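Local coordinates for replication initiation and membrane attachment protein (Geobacillus stearothermophilus 10, PDB 5WTN) that probably helps to initiate DNA replication as a tetrameric primosome component, acting with other primosomal proteins and perhaps in attachment to the membrane, at residues Leu245-Gln248 against Lys249-Leu252; Glu209-Phe212 against Ala213-Lys217; Ala61-His64 against Arg65-Ala68. All coordinates share one frame; numbering follows the deposited sequence.

Interaction 1: residues Leu245-Gln248 against Lys249-Leu252; sequences LEMQ and KLVL
Glu246 sets CG beside its own backbone N (chi1 -67°) and bends again at the next bond (chi2 -67°), which lays its carboxylate alongside the Lys249 chain. Lys249 bends at chi3 (-47°) and brings its ammonium to the same place. The two chains run side by side and point the same way. Glu246 OE1 is 3.7 Å from Lys249 NZ, a long salt bridge. Glu246 OE2 lies 3.6 Å from Lys249 CE, and the lysine end favours neither oxygen strongly. The carboxylate has a second partner, because OE1 accepts a hydrogen bond from Trp273 NE1. That bond probably fixes the carboxylate more firmly than the lysine does.

Met247, Leu250 and Val251 form the apolar side. Met247 CG meets Val251 CG2 at 3.9 Å, the two side chains crossing at a slant. Met247 SD is 4.3 Å from Leu250 CD1. Elsewhere the aliphatic part of Gln248 reaches out straight beside Leu252, its CG 4.0 Å from Leu252 CD1. Regular alpha-helical bonds hold this spacing, among them Leu250 N to Glu246 O at 3.1 Å and Leu252 N to Gln248 O at 2.9 Å.

This turn belongs to helix 244-254, which packs against two other helices. Met247, Leu250 and Val251 touch Leu266 of helix 263-278. Met247 and Val251 also meet Phe211 of helix 208-217, and Gln248 meets Leu215 there.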
loop_
_atom_site.group_PDB
_atom_site.type_symbol
_atom_site.label_atom_id
_atom_site.label_comp_id
_atom_site.label_asym_id
_atom_site.label_seq_id
_atom_site.Cartn_x
_atom_site.Cartn_y
_atom_site.Cartn_z
ATOM N N LEU A 245 48.000 11.212 -0.843
ATOM C CA LEU A 245 48.978 11.125 -1.931
ATOM C C LEU A 245 48.501 10.137 -2.977
ATOM O O LEU A 245 48.619 10.386 -4.171
ATOM C CB LEU A 245 50.355 10.703 -1.419
ATOM C CG LEU A 245 51.345 11.841 -1.172
ATOM C CD1 LEU A 245 52.730 11.295 -0.828
ATOM C CD2 LEU A 245 51.396 12.768 -2.388
ATOM N N GLU A 246 47.951 9.016 -2.521
ATOM C CA GLU A 246 47.391 8.038 -3.438
ATOM C C GLU A 246 46.139 8.549 -4.182
ATOM O O GLU A 246 45.978 8.275 -5.376
ATOM C CB GLU A 246 47.146 6.695 -2.729
ATOM C CG GLU A 246 48.424 5.960 -2.294
ATOM C CD GLU A 246 49.283 5.454 -3.464
ATOM O OE1 GLU A 246 48.877 4.478 -4.146
ATOM O OE2 GLU A 246 50.381 6.015 -3.700
ATOM N N MET A 247 45.314 9.440 -3.646
ATOM C CA MET A 247 44.198 9.928 -4.429
ATOM C C MET A 247 44.591 10.986 -5.254
ATOM O O MET A 247 43.962 11.331 -6.134
ATOM C CB MET A 247 43.082 10.442 -3.627
ATOM C CG MET A 247 41.856 10.548 -4.447
ATOM S SD MET A 247 40.794 9.386 -3.825
ATOM C CE MET A 247 39.602 9.306 -4.901
ATOM N N GLN A 248 45.677 11.523 -4.944
ATOM C CA GLN A 248 46.251 12.458 -5.886
ATOM C C GLN A 248 46.561 11.730 -7.190
ATOM O O GLN A 248 46.168 12.199 -8.257
ATOM C CB GLN A 248 47.502 13.114 -5.314
ATOM C CG GLN A 248 48.067 14.226 -6.180
ATOM C CD GLN A 248 49.329 14.831 -5.593
ATOM O OE1 GLN A 248 49.475 14.924 -4.368
ATOM N NE2 GLN A 248 50.257 15.239 -6.463
ATOM N N LYS A 249 47.228 10.579 -7.100
ATOM C CA LYS A 249 47.530 9.791 -8.291
ATOM C C LYS A 249 46.255 9.442 -9.054
ATOM O O LYS A 249 46.130 9.774 -10.231
ATOM C CB LYS A 249 48.324 8.519 -7.965
ATOM C CG LYS A 249 49.842 8.678 -8.062
ATOM C CD LYS A 249 50.544 7.316 -8.253
ATOM C CE LYS A 249 50.017 6.267 -7.265
ATOM N NZ LYS A 249 50.725 4.934 -7.285
ATOM N N LEU A 250 45.314 8.797 -8.367
ATOM C CA LEU A 250 44.055 8.388 -8.972
ATOM C C LEU A 250 43.371 9.543 -9.689
ATOM O O LEU A 250 42.876 9.396 -10.806
ATOM C CB LEU A 250 43.120 7.840 -7.904
ATOM C CG LEU A 250 43.671 6.680 -7.081
ATOM C CD1 LEU A 250 42.614 6.201 -6.089
ATOM C CD2 LEU A 250 44.124 5.547 -7.995
ATOM N N VAL A 251 43.349 10.703 -9.054
ATOM C CA VAL A 251 42.699 11.845 -9.666
ATOM C C VAL A 251 43.477 12.212 -10.923
ATOM O O VAL A 251 42.904 12.323 -12.001
ATOM C CB VAL A 251 42.556 13.020 -8.673
ATOM C CG1 VAL A 251 42.204 14.306 -9.393
ATOM C CG2 VAL A 251 41.495 12.684 -7.650
ATOM N N LEU A 252 44.790 12.332 -10.782
ATOM C CA LEU A 252 45.659 12.668 -11.898
ATOM C C LEU A 252 45.618 11.641 -13.050
ATOM O O LEU A 252 45.970 11.960 -14.171
ATOM C CB LEU A 252 47.093 12.861 -11.404
ATOM C CG LEU A 252 47.365 14.126 -10.579
ATOM C CD1 LEU A 252 48.796 14.172 -10.070
ATOM C CD2 LEU A 252 47.065 15.367 -11.392
#

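Interaction 2: residues Glu209-Phe212 against Ala213-Lys217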
loop_
_atom_site.group_PDB
_atom_site.type_symbol
_atom_site.label_atom_id
_atom_site.label_comp_id
_atom_site.label_asym_id
_atom_site.label_seq_id
_atom_site.Cartn_x
_atom_site.Cartn_y
_atom_site.Cartn_z
ATOM N N GLU A 209 43.283 19.274 2.976
ATOM C CA GLU A 209 44.322 20.290 3.055
ATOM C C GLU A 209 45.583 19.781 2.344
ATOM O O GLU A 209 46.108 20.436 1.433
ATOM C CB GLU A 209 44.618 20.628 4.517
ATOM C CG GLU A 209 45.416 21.919 4.736
ATOM C CD GLU A 209 46.345 21.836 5.944
ATOM O OE1 GLU A 209 46.094 20.988 6.831
ATOM O OE2 GLU A 209 47.331 22.609 6.000
ATOM N N LEU A 210 46.044 18.599 2.744
ATOM C CA LEU A 210 47.206 17.981 2.121
ATOM C C LEU A 210 46.936 17.684 0.648
ATOM O O LEU A 210 47.753 17.999 -0.223
ATOM C CB LEU A 210 47.560 16.693 2.851
ATOM C CG LEU A 210 48.840 16.040 2.349
ATOM C CD1 LEU A 210 50.013 16.957 2.644
ATOM C CD2 LEU A 210 49.047 14.665 2.969
ATOM N N PHE A 211 45.778 17.081 0.388
ATOM C CA PHE A 211 45.366 16.667 -0.950
ATOM C C PHE A 211 45.442 17.807 -1.956
ATOM O O PHE A 211 46.028 17.658 -3.025
ATOM C CB PHE A 211 43.946 16.106 -0.883
ATOM C CG PHE A 211 43.328 15.848 -2.220
ATOM C CD1 PHE A 211 42.536 16.808 -2.837
ATOM C CD2 PHE A 211 43.525 14.637 -2.868
ATOM C CE1 PHE A 211 41.963 16.564 -4.086
ATOM C CE2 PHE A 211 42.956 14.395 -4.115
ATOM C CZ PHE A 211 42.178 15.359 -4.721
ATOM N N PHE A 212 44.848 18.941 -1.606
ATOM C CA PHE A 212 44.814 20.101 -2.492
ATOM C C PHE A 212 46.178 20.745 -2.635
ATOM O O PHE A 212 46.438 21.440 -3.616
ATOM C CB PHE A 212 43.817 21.138 -1.992
ATOM C CG PHE A 212 42.388 20.772 -2.250
ATOM C CD1 PHE A 212 41.951 20.522 -3.543
ATOM C CD2 PHE A 212 41.474 20.686 -1.204
ATOM C CE1 PHE A 212 40.626 20.181 -3.791
ATOM C CE2 PHE A 212 40.150 20.352 -1.438
ATOM C CZ PHE A 212 39.725 20.098 -2.731
ATOM N N ALA A 213 47.041 20.528 -1.651
ATOM C CA ALA A 213 48.397 21.035 -1.736
ATOM C C ALA A 213 49.112 20.302 -2.871
ATOM O O ALA A 213 49.849 20.904 -3.662
ATOM C CB ALA A 213 49.120 20.832 -0.424
ATOM N N GLY A 214 48.877 18.993 -2.942
ATOM C CA GLY A 214 49.412 18.172 -4.005
ATOM C C GLY A 214 48.943 18.635 -5.370
ATOM O O GLY A 214 49.753 18.789 -6.281
ATOM N N LEU A 215 47.644 18.862 -5.522
ATOM C CA LEU A 215 47.119 19.245 -6.826
ATOM C C LEU A 215 47.644 20.593 -7.292
ATOM O O LEU A 215 47.907 20.775 -8.480
ATOM C CB LEU A 215 45.591 19.250 -6.842
ATOM C CG LEU A 215 44.881 17.920 -6.607
ATOM C CD1 LEU A 215 43.411 18.081 -6.895
ATOM C CD2 LEU A 215 45.460 16.807 -7.463
ATOM N N SER A 216 47.803 21.536 -6.366
ATOM C CA SER A 216 48.229 22.873 -6.758
ATOM C C SER A 216 49.681 22.884 -7.262
ATOM O O SER A 216 50.032 23.668 -8.153
ATOM C CB SER A 216 48.014 23.871 -5.621
ATOM O OG SER A 216 47.854 25.183 -6.141
ATOM N N LYS A 217 50.502 21.993 -6.708
ATOM C CA LYS A 217 51.885 21.799 -7.154
ATOM C C LYS A 217 51.938 21.243 -8.578
ATOM O O LYS A 217 52.885 21.506 -9.323
ATOM C CB LYS A 217 52.619 20.850 -6.200
ATOM C CG LYS A 217 54.143 20.911 -6.267
ATOM C CD LYS A 217 54.785 20.113 -5.124
ATOM C CE LYS A 217 54.082 20.354 -3.774
ATOM N NZ LYS A 217 54.215 21.742 -3.237
#
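Leu215 reaches back along its helix to the ring of Phe211, one turn earlier. Its CB passes 4.0 Å from Phe212 O. Its CG stands over one face of the Phe211 ring, 4.1 Å from Phe211 CE1. From there CD1 extends to the ring rim, 3.5 Å from Phe211 CE1 and 3.7 Å from Phe211 CZ. Leu215 CD1 also comes within 4.4 Å of Phe212 CD1, and both aromatic side chains therefore border this methyl. The other branch, CD2, faces helix 244-254. The Phe211 ring is carried to the leucine by a first torsion that sets CG opposite the backbone N (chi1 171°). Phe211 CD1 also lies over a face of the Phe212 ring. Leu215 N donates to Phe211 O at 3.2 Å, which fixes the one-turn spacing of leucine and ring. Replacing Phe211 with an alanine here would probably leave Leu215 CD1 without the ring it rests on and open a gap toward helix 244-254.

The turn lies on helix 208-217, near whose start Asp207 OD2 accepts a hydrogen bond from Leu210 N. Leu215 and Phe212 both touch Val225 of the following loop. Phe211 meets the Phe206 ring at about 65°, and Leu210 touches Pro244 of helix 244-254.

Interaction 3: residues Ala61-His64 against Arg65-Ala68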
loop_
_atom_site.group_PDB
_atom_site.type_symbol
_atom_site.label_atom_id
_atom_site.label_comp_id
_atom_site.label_asym_id
_atom_site.label_seq_id
_atom_site.Cartn_x
_atom_site.Cartn_y
_atom_site.Cartn_z
ATOM N N ALA A 61 -0.871 -7.515 -25.875
ATOM C CA ALA A 61 -2.319 -7.608 -25.843
ATOM C C ALA A 61 -2.835 -6.731 -26.976
ATOM O O ALA A 61 -2.102 -5.895 -27.496
ATOM C CB ALA A 61 -2.834 -7.123 -24.510
ATOM N N THR A 62 -4.079 -6.930 -27.378
ATOM C CA THR A 62 -4.673 -6.091 -28.416
ATOM C C THR A 62 -5.612 -5.176 -27.695
ATOM O O THR A 62 -6.113 -5.525 -26.625
ATOM C CB THR A 62 -5.429 -6.903 -29.501
ATOM O OG1 THR A 62 -6.635 -7.463 -28.960
ATOM C CG2 THR A 62 -4.556 -8.015 -30.050
ATOM N N HIS A 63 -5.858 -3.998 -28.242
ATOM C CA HIS A 63 -6.708 -3.052 -27.526
ATOM C C HIS A 63 -8.113 -3.578 -27.221
ATOM O O HIS A 63 -8.852 -2.955 -26.458
ATOM C CB HIS A 63 -6.756 -1.712 -28.251
ATOM C CG HIS A 63 -5.542 -0.869 -28.015
ATOM N ND1 HIS A 63 -4.309 -1.170 -28.556
ATOM C CD2 HIS A 63 -5.375 0.270 -27.304
ATOM C CE1 HIS A 63 -3.435 -0.255 -28.180
ATOM N NE2 HIS A 63 -4.057 0.630 -27.423
ATOM N N HIS A 64 -8.485 -4.703 -27.833
ATOM C CA HIS A 64 -9.714 -5.391 -27.482
ATOM C C HIS A 64 -9.726 -5.659 -25.991
ATOM O O HIS A 64 -10.729 -5.427 -25.315
ATOM C CB HIS A 64 -9.802 -6.710 -28.235
ATOM C CG HIS A 64 -10.403 -6.582 -29.595
ATOM N ND1 HIS A 64 -11.435 -5.710 -29.872
ATOM C CD2 HIS A 64 -10.121 -7.218 -30.761
ATOM C CE1 HIS A 64 -11.763 -5.808 -31.147
ATOM N NE2 HIS A 64 -10.981 -6.717 -31.706
ATOM N N ARG A 65 -8.593 -6.128 -25.480
ATOM C CA ARG A 65 -8.466 -6.424 -24.058
ATOM C C ARG A 65 -8.798 -5.221 -23.151
ATOM O O ARG A 65 -9.586 -5.345 -22.229
ATOM C CB ARG A 65 -7.068 -6.942 -23.771
ATOM C CG ARG A 65 -6.808 -7.291 -22.328
ATOM C CD ARG A 65 -5.404 -7.775 -22.219
ATOM N NE ARG A 65 -4.958 -8.015 -20.860
ATOM C CZ ARG A 65 -4.185 -9.041 -20.525
ATOM N NH1 ARG A 65 -3.824 -9.913 -21.463
ATOM N NH2 ARG A 65 -3.786 -9.203 -19.265
ATOM N N LEU A 66 -8.238 -4.060 -23.469
ATOM C CA LEU A 66 -8.550 -2.839 -22.733
ATOM C C LEU A 66 -10.040 -2.492 -22.800
ATOM O O LEU A 66 -10.620 -2.024 -21.820
ATOM C CB LEU A 66 -7.716 -1.669 -23.260
ATOM C CG LEU A 66 -6.301 -1.534 -22.691
ATOM C CD1 LEU A 66 -5.599 -0.321 -23.281
ATOM C CD2 LEU A 66 -6.338 -1.453 -21.173
ATOM N N MET A 67 -10.652 -2.722 -23.959
ATOM C CA MET A 67 -12.058 -2.411 -24.167
ATOM C C MET A 67 -12.902 -3.311 -23.279
ATOM O O MET A 67 -13.899 -2.867 -22.681
ATOM C CB MET A 67 -12.441 -2.564 -25.638
ATOM C CG MET A 67 -11.748 -1.583 -26.590
ATOM S SD MET A 67 -12.205 -1.770 -28.322
ATOM C CE MET A 67 -13.927 -1.451 -28.151
ATOM N N ALA A 68 -12.454 -4.561 -23.165
ATOM C CA ALA A 68 -13.131 -5.559 -22.354
ATOM C C ALA A 68 -12.959 -5.275 -20.865
ATOM O O ALA A 68 -13.926 -5.331 -20.110
ATOM C CB ALA A 68 -12.621 -6.922 -22.678
#
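Ala61 CB touches Arg65 CD at 3.5 Å where strand 61-62 gives way to helix 63-70. Arg65 sets CG opposite its backbone N (chi1 -180°) and stays extended to NE. Its aliphatic part thus runs past the alanine methyl, and its guanidinium goes on beyond. At the junction Arg65 N donates to Thr62 O, three residues back, at 2.8 Å. Met67 N to His63 O, at 3.1 Å, spans four residues as in an alpha helix.

The packed side also holds His63 and Leu66. They lie side by side and point the same way, with His63 CD2 4.1 Å from Leu66 CD1. Both side chains are buried. Tyr14 of strand 13-17 meets the His63 ring edge-to-face and also touches Leu66, while Met67 reaches Leu74 and Ile77 of helix 74-86.

The loose side is that of His64, which is exposed. Met67 SD sits 5.3 Å from the centre of the His64 ring, in an oblique position and not squarely over it. The backbone there is regular, with Ala68 N hydrogen-bonded to His64 O at 2.9 Å.

Arg65 and Ala68 also lie at a subunit interface, where Leu136 of the second subunit packs on Arg65 and Gln131 of that subunit on Ala68.

The polar groups of the buried part have partners: His63 ND1 is hydrogen-bonded to Asp12 O and His63 NE2 to Tyr107 OH, and Arg65 NE forms a salt bridge with Glu52 OE1. The two histidine bonds together fix the rotation of the ring. A carbonyl partner at ND1 is consistent with a proton on that nitrogen. The salt bridge probably offsets the charge of Arg65, whose aliphatic part lies against Ala61.

Overall arrangement
Interactions 1 and 2 are neighbours, and interaction 3 stands far from both. The centres of interactions 1 and 2 are about 10 Å apart, and their helices touch directly. Gln248 OE1 is 3.3 Å from Gly214 CA, and Val251 CG2 is 4.0 Å from Phe211 CZ. Each helix thus supplies part of one shared interface, apolar around Phe211 and Val251. Interaction 3 comes first along the chain and lies on the opposite side of its centre. Its centre is about 59 Å from that of interaction 1 and about 65 Å from that of interaction 2. Of the three, interaction 3 alone is touched by another subunit of the assembly.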